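Local coordinates for protein alpha-1,3-glucanase (Paenibacillus glycanilyticus, PDB 6K0P) that probably hydrolyses alpha-1,3-glucan as a glycoside hydrolase family 87 enzyme, its catalytic domain binding the disaccharide nigerose, at residues Lys321-Lys326 and Asp345-Arg350; Asp354-Leu359 and Leu378-Val383. The protein carries 1 engineered substitution. One frame throughout, in Å; residues are numbered along the deposited sequence.

Interaction 1 (Lys321-Lys326 and Asp345-Arg350)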
loop_
_atom_site.group_PDB
_atom_site.type_symbol
_atom_site.label_atom_id
_atom_site.label_comp_id
_atom_site.label_asym_id
_atom_site.label_seq_id
_atom_site.Cartn_x
_atom_site.Cartn_y
_atom_site.Cartn_z
ATOM N N LYS A 321 -7.751 9.519 7.539
ATOM C CA LYS A 321 -8.156 8.549 8.546
ATOM C C LYS A 321 -9.187 7.588 7.975
ATOM O O LYS A 321 -10.085 8.001 7.241
ATOM C CB LYS A 321 -8.734 9.275 9.776
ATOM C CG LYS A 321 -9.220 8.409 10.919
ATOM C CD LYS A 321 -9.861 9.312 11.979
ATOM C CE LYS A 321 -10.271 8.530 13.213
ATOM N NZ LYS A 321 -10.925 9.415 14.212
ATOM N N ASN A 322 -9.045 6.304 8.310
ATOM C CA ASN A 322 -10.050 5.269 8.007
ATOM C C ASN A 322 -10.232 5.028 6.509
ATOM O O ASN A 322 -11.294 4.570 6.079
ATOM C CB ASN A 322 -11.407 5.554 8.666
ATOM C CG ASN A 322 -11.320 5.642 10.171
ATOM O OD1 ASN A 322 -10.382 5.136 10.794
ATOM N ND2 ASN A 322 -12.313 6.285 10.771
ATOM N N ASN A 323 -9.211 5.308 5.703
ATOM C CA ASN A 323 -9.334 5.189 4.259
ATOM C C ASN A 323 -8.836 3.831 3.777
ATOM O O ASN A 323 -8.074 3.139 4.459
ATOM C CB ASN A 323 -8.554 6.299 3.553
ATOM C CG ASN A 323 -9.039 7.681 3.949
ATOM O OD1 ASN A 323 -10.203 8.004 3.771
ATOM N ND2 ASN A 323 -8.148 8.496 4.509
ATOM N N ARG A 324 -9.272 3.472 2.567
ATOM C CA ARG A 324 -8.831 2.266 1.872
ATOM C C ARG A 324 -8.246 2.703 0.545
ATOM O O ARG A 324 -8.929 3.366 -0.242
ATOM C CB ARG A 324 -10.004 1.321 1.599
ATOM C CG ARG A 324 -10.958 1.191 2.744
ATOM C CD ARG A 324 -12.174 0.363 2.370
ATOM N NE ARG A 324 -13.146 0.490 3.437
ATOM C CZ ARG A 324 -14.126 -0.369 3.673
ATOM N NH1 ARG A 324 -14.281 -1.428 2.892
ATOM N NH2 ARG A 324 -14.951 -0.157 4.696
ATOM N N ILE A 325 -6.992 2.342 0.300
ATOM C CA ILE A 325 -6.278 2.714 -0.915
ATOM C C ILE A 325 -5.891 1.407 -1.583
ATOM O O ILE A 325 -5.024 0.692 -1.076
ATOM C CB ILE A 325 -5.024 3.531 -0.596
ATOM C CG1 ILE A 325 -5.375 4.720 0.296
ATOM C CG2 ILE A 325 -4.337 3.971 -1.885
ATOM C CD1 ILE A 325 -4.160 5.310 0.991
ATOM N N LYS A 326 -6.524 1.076 -2.701
ATOM C CA LYS A 326 -6.278 -0.226 -3.305
ATOM C C LYS A 326 -6.006 -0.108 -4.795
ATOM O O LYS A 326 -6.650 0.675 -5.499
ATOM C CB LYS A 326 -7.441 -1.199 -3.055
ATOM C CG LYS A 326 -7.546 -1.674 -1.597
ATOM C CD LYS A 326 -8.585 -2.797 -1.442
ATOM C CE LYS A 326 -9.952 -2.247 -1.099
ATOM N NZ LYS A 326 -10.970 -3.339 -1.122
ATOM N N ASP A 345 -3.696 8.133 9.879
ATOM C CA ASP A 345 -4.091 7.193 10.920
ATOM C C ASP A 345 -5.128 6.205 10.413
ATOM O O ASP A 345 -6.136 6.599 9.819
ATOM C CB ASP A 345 -4.686 7.951 12.107
ATOM C CG ASP A 345 -5.122 7.030 13.215
ATOM O OD1 ASP A 345 -4.334 6.137 13.585
ATOM O OD2 ASP A 345 -6.246 7.205 13.729
ATOM N N ASN A 346 -4.893 4.922 10.668
ATOM C CA ASN A 346 -5.918 3.902 10.480
ATOM C C ASN A 346 -6.353 3.791 9.024
ATOM O O ASN A 346 -7.542 3.770 8.709
ATOM C CB ASN A 346 -7.118 4.098 11.414
ATOM C CG ASN A 346 -7.781 2.786 11.756
ATOM O OD1 ASN A 346 -7.149 1.905 12.340
ATOM N ND2 ASN A 346 -9.047 2.631 11.372
ATOM N N ASN A 347 -5.366 3.699 8.137
ATOM C CA ASN A 347 -5.598 3.528 6.713
ATOM C C ASN A 347 -5.067 2.173 6.270
ATOM O O ASN A 347 -4.060 1.680 6.790
ATOM C CB ASN A 347 -4.902 4.624 5.919
ATOM C CG ASN A 347 -5.375 6.008 6.317
ATOM O OD1 ASN A 347 -6.498 6.395 6.012
ATOM N ND2 ASN A 347 -4.524 6.760 7.006
ATOM N N TYR A 348 -5.755 1.588 5.297
ATOM C CA TYR A 348 -5.423 0.279 4.752
ATOM C C TYR A 348 -5.085 0.453 3.282
ATOM O O TYR A 348 -5.868 1.049 2.532
ATOM C CB TYR A 348 -6.628 -0.669 4.884
ATOM C CG TYR A 348 -6.444 -2.004 4.190
ATOM C CD1 TYR A 348 -6.771 -2.167 2.845
ATOM C CD2 TYR A 348 -5.971 -3.109 4.884
ATOM C CE1 TYR A 348 -6.598 -3.380 2.203
ATOM C CE2 TYR A 348 -5.796 -4.331 4.253
ATOM C CZ TYR A 348 -6.117 -4.460 2.913
ATOM O OH TYR A 348 -5.945 -5.676 2.273
ATOM N N ALA A 349 -3.929 -0.073 2.871
ATOM C CA ALA A 349 -3.517 -0.051 1.476
ATOM C C ALA A 349 -3.211 -1.468 1.024
ATOM O O ALA A 349 -2.547 -2.225 1.739
ATOM C CB ALA A 349 -2.268 0.813 1.270
ATOM N N ARG A 350 -3.700 -1.822 -0.163
ATOM C CA ARG A 350 -3.337 -3.089 -0.790
ATOM C C ARG A 350 -3.151 -2.843 -2.279
ATOM O O ARG A 350 -4.008 -2.229 -2.921
ATOM C CB ARG A 350 -4.416 -4.162 -0.579
ATOM C CG ARG A 350 -4.030 -5.505 -1.208
ATOM C CD ARG A 350 -5.069 -6.575 -0.925
ATOM N NE ARG A 350 -6.312 -6.417 -1.691
ATOM C CZ ARG A 350 -7.536 -6.408 -1.156
ATOM N NH1 ARG A 350 -7.710 -6.519 0.163
ATOM N NH2 ARG A 350 -8.597 -6.310 -1.944
#
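Asn-347 and Asn-323 run alongside each other in the same direction, their amide planes only 8° apart. In both, CG is set beside the backbone N, and the two carboxamides follow one another edge to edge, close to one plane, as rungs of an asparagine ladder along the helix axis. OD1 of Asn-347 accepts from the backbone N of Asn-323 at 2.9 Å, from a donor tilted 22° out of its carbonyl plane, and ND2 of Asn-323 adds a weak bond to the same OD1 at 3.1 Å. ND2 of Asn-347 donates to Phe-320 O, whereas Asn-323 passes the ladder on to Ile-301 N and Val-298 O. An alanine in place of Asn-347 would probably leave Asn-323 N and Phe-320 O without these partners and the Asn-323 amide less firmly oriented.

One residue earlier the pairing changes: Asn-346 ND2 donates to Asn-322 OD1 at 2.9 Å, the two amide planes turned 84° against each other, and Asn-346 OD1 is held by Asn-16 N. At the other end Lys-326 CD rests over one face of the Arg-350 guanidinium, 3.5 Å from NH2. Lys-326 NZ comes within 3.9 Å of Arg-350 NH2, a repulsion that Glu-171, bridging to both residues, and Asp-138, paired with NH2, would be expected to offset. Arg-350 NH1 also bonds Tyr-348 OH at 2.9 Å.

Parallel backbone bonds, among them Ile-325 N to Tyr-348 O at 2.8 Å, join the strands. Strand 319-326 has strand 297-304 on its other edge, and strand 343-350 pairs in parallel on its far edge with strand 374-383.

Interaction 2 (Asp354-Leu359 and Leu378-Val383); sequences DDSFAL and LTATNV
Phe-357 and Leu-378 meet because both side chains start with CG beside the backbone N, anti to the carbonyl carbon. In Leu-378, chi2 of -177° then carries CD1 anti to CA, over one face of the ring. That methyl makes a CH-pi contact, 4.1 Å from the centroid of the Phe-357 ring and 18° off its normal, displaced somewhat toward CG. At the edge of the ring, in its plane, Thr-379 O stands 3.4 Å from Phe-357 CE2, and Ala-380 CB lies near the same plane beside CD2 and CE2. The phenyl group is thus met on a face by one residue of the strand and along its rim by the next two.

Ser-356 carries the other half of the contact. Its CB sits 3.5 Å from Ala-380 CB, a close aliphatic approach, and its OG lies 3.7 Å from Val-383 CG2. The hydroxyl is buried but well supplied: it bonds Thr-352 OG1 and, at 2.9 Å, a water whose oxygen is 2.8 Å from Thr-381 O and donates to it. This water links the two segments, which share no direct hydrogen bond.

Asp-354 and Asp-355 point away from Leu-378-Val-383. OD1 of Asp-354 accepts the backbone N of Asp-355 through its anti lone pair, and OD2 forms a salt bridge with Arg-280, a residue of a glycan pocket; the Asp-354 side chain is about 6 Å from a bound glucose.

Strands 357-359 and 378-381 run at 112° to each other, on different faces of the beta-helix. Inward side chains packing from such faces are characteristic of the right-handed parallel beta-helix, here next to a pocket that holds a bound glycan.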
loop_
_atom_site.group_PDB
_atom_site.type_symbol
_atom_site.label_atom_id
_atom_site.label_comp_id
_atom_site.label_asym_id
_atom_site.label_seq_id
_atom_site.Cartn_x
_atom_site.Cartn_y
_atom_site.Cartn_z
ATOM N N ASP A 354 3.751 1.896 -5.940
ATOM C CA ASP A 354 5.012 2.411 -5.402
ATOM C C ASP A 354 4.809 2.463 -3.890
ATOM O O ASP A 354 3.841 1.886 -3.378
ATOM C CB ASP A 354 5.361 3.756 -6.051
ATOM C CG ASP A 354 6.861 4.011 -6.122
ATOM O OD1 ASP A 354 7.520 4.104 -5.060
ATOM O OD2 ASP A 354 7.389 4.136 -7.245
ATOM N N ASP A 355 5.712 3.139 -3.166
ATOM C CA ASP A 355 5.651 3.186 -1.703
ATOM C C ASP A 355 4.216 3.414 -1.242
ATOM O O ASP A 355 3.578 4.392 -1.636
ATOM C CB ASP A 355 6.512 4.344 -1.181
ATOM C CG ASP A 355 8.004 4.144 -1.393
ATOM O OD1 ASP A 355 8.506 3.000 -1.374
ATOM O OD2 ASP A 355 8.689 5.183 -1.545
ATOM N N SER A 356 3.691 2.523 -0.398
ATOM C CA SER A 356 2.275 2.655 -0.043
ATOM C C SER A 356 2.036 3.905 0.793
ATOM O O SER A 356 1.150 4.712 0.484
ATOM C CB SER A 356 1.776 1.424 0.705
ATOM O OG SER A 356 1.872 0.256 -0.102
ATOM N N PHE A 357 2.820 4.081 1.856
ATOM C CA PHE A 357 2.772 5.268 2.704
ATOM C C PHE A 357 4.191 5.793 2.785
ATOM O O PHE A 357 5.099 5.054 3.179
ATOM C CB PHE A 357 2.266 4.914 4.105
ATOM C CG PHE A 357 0.855 4.398 4.127
ATOM C CD1 PHE A 357 -0.222 5.271 4.058
ATOM C CD2 PHE A 357 0.611 3.042 4.211
ATOM C CE1 PHE A 357 -1.531 4.793 4.080
ATOM C CE2 PHE A 357 -0.693 2.559 4.227
ATOM C CZ PHE A 357 -1.760 3.435 4.159
ATOM N N ALA A 358 4.385 7.055 2.415
ATOM C CA ALA A 358 5.729 7.605 2.301
ATOM C C ALA A 358 5.780 9.017 2.866
ATOM O O ALA A 358 4.777 9.741 2.897
ATOM C CB ALA A 358 6.215 7.618 0.849
ATOM N N LEU A 359 6.980 9.392 3.307
ATOM C CA LEU A 359 7.281 10.735 3.782
ATOM C C LEU A 359 8.608 11.127 3.159
ATOM O O LEU A 359 9.613 10.441 3.373
ATOM C CB LEU A 359 7.373 10.746 5.313
ATOM C CG LEU A 359 7.498 12.114 5.987
ATOM C CD1 LEU A 359 6.292 13.016 5.708
ATOM C CD2 LEU A 359 7.650 11.914 7.486
ATOM N N LEU A 378 -1.369 1.651 10.485
ATOM C CA LEU A 378 -1.389 1.578 9.030
ATOM C C LEU A 378 -1.115 0.156 8.569
ATOM O O LEU A 378 -0.244 -0.532 9.120
ATOM C CB LEU A 378 -0.341 2.510 8.421
ATOM C CG LEU A 378 -0.451 4.002 8.749
ATOM C CD1 LEU A 378 0.627 4.784 7.994
ATOM C CD2 LEU A 378 -1.840 4.543 8.396
ATOM N N THR A 379 -1.848 -0.280 7.547
ATOM C CA THR A 379 -1.613 -1.567 6.910
ATOM C C THR A 379 -1.301 -1.329 5.443
ATOM O O THR A 379 -1.992 -0.553 4.774
ATOM C CB THR A 379 -2.847 -2.455 7.051
ATOM O OG1 THR A 379 -3.004 -2.805 8.431
ATOM C CG2 THR A 379 -2.719 -3.719 6.195
ATOM N N ALA A 380 -0.247 -1.980 4.946
ATOM C CA ALA A 380 0.117 -1.898 3.534
ATOM C C ALA A 380 0.574 -3.276 3.080
ATOM O O ALA A 380 1.597 -3.776 3.554
ATOM C CB ALA A 380 1.209 -0.851 3.308
ATOM N N THR A 381 -0.178 -3.893 2.169
ATOM C CA THR A 381 0.107 -5.258 1.742
ATOM C C THR A 381 0.078 -5.330 0.221
ATOM O O THR A 381 -0.454 -4.445 -0.449
ATOM C CB THR A 381 -0.917 -6.249 2.292
ATOM O OG1 THR A 381 -2.217 -5.899 1.803
ATOM C CG2 THR A 381 -0.923 -6.229 3.824
ATOM N N ASN A 382 0.636 -6.410 -0.324
ATOM C CA ASN A 382 0.675 -6.600 -1.772
ATOM C C ASN A 382 1.215 -5.349 -2.462
ATOM O O ASN A 382 0.590 -4.781 -3.365
ATOM C CB ASN A 382 -0.701 -6.977 -2.326
ATOM C CG ASN A 382 -1.114 -8.388 -1.973
ATOM O OD1 ASN A 382 -2.162 -8.595 -1.369
ATOM N ND2 ASN A 382 -0.309 -9.377 -2.370
ATOM N N VAL A 383 2.380 -4.897 -2.007
ATOM C CA VAL A 383 3.000 -3.702 -2.570
ATOM C C VAL A 383 3.612 -4.105 -3.904
ATOM O O VAL A 383 4.557 -4.900 -3.948
ATOM C CB VAL A 383 4.062 -3.122 -1.634
ATOM C CG1 VAL A 383 4.475 -1.754 -2.143
ATOM C CG2 VAL A 383 3.523 -3.020 -0.206
HETATM O O HOH W 1 -0.095 -1.711 -0.995
#

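Overall arrangement
Interactions 1 and 2 have centres about 9 Å apart and follow in series along the chain, interaction 1 closing at Arg-350 before interaction 2 opens at Asp-354. They share the beta-helical part of the catalytic domain. Strand 343-350 of interaction 1 pairs in parallel with strand 374-383 of interaction 2, and Ala-349 probably hydrogen-bonds to Thr-379 and Thr-381 through the backbone. Strand 357-360, next in the chain after 343-350, belongs to another face, and its Phe-357 also touches Ile-325, Asn-347 and Ala-349. One contact therefore joins neighbouring coils edge to edge, while the other fills the interior between faces, leading out to the sugar-binding side.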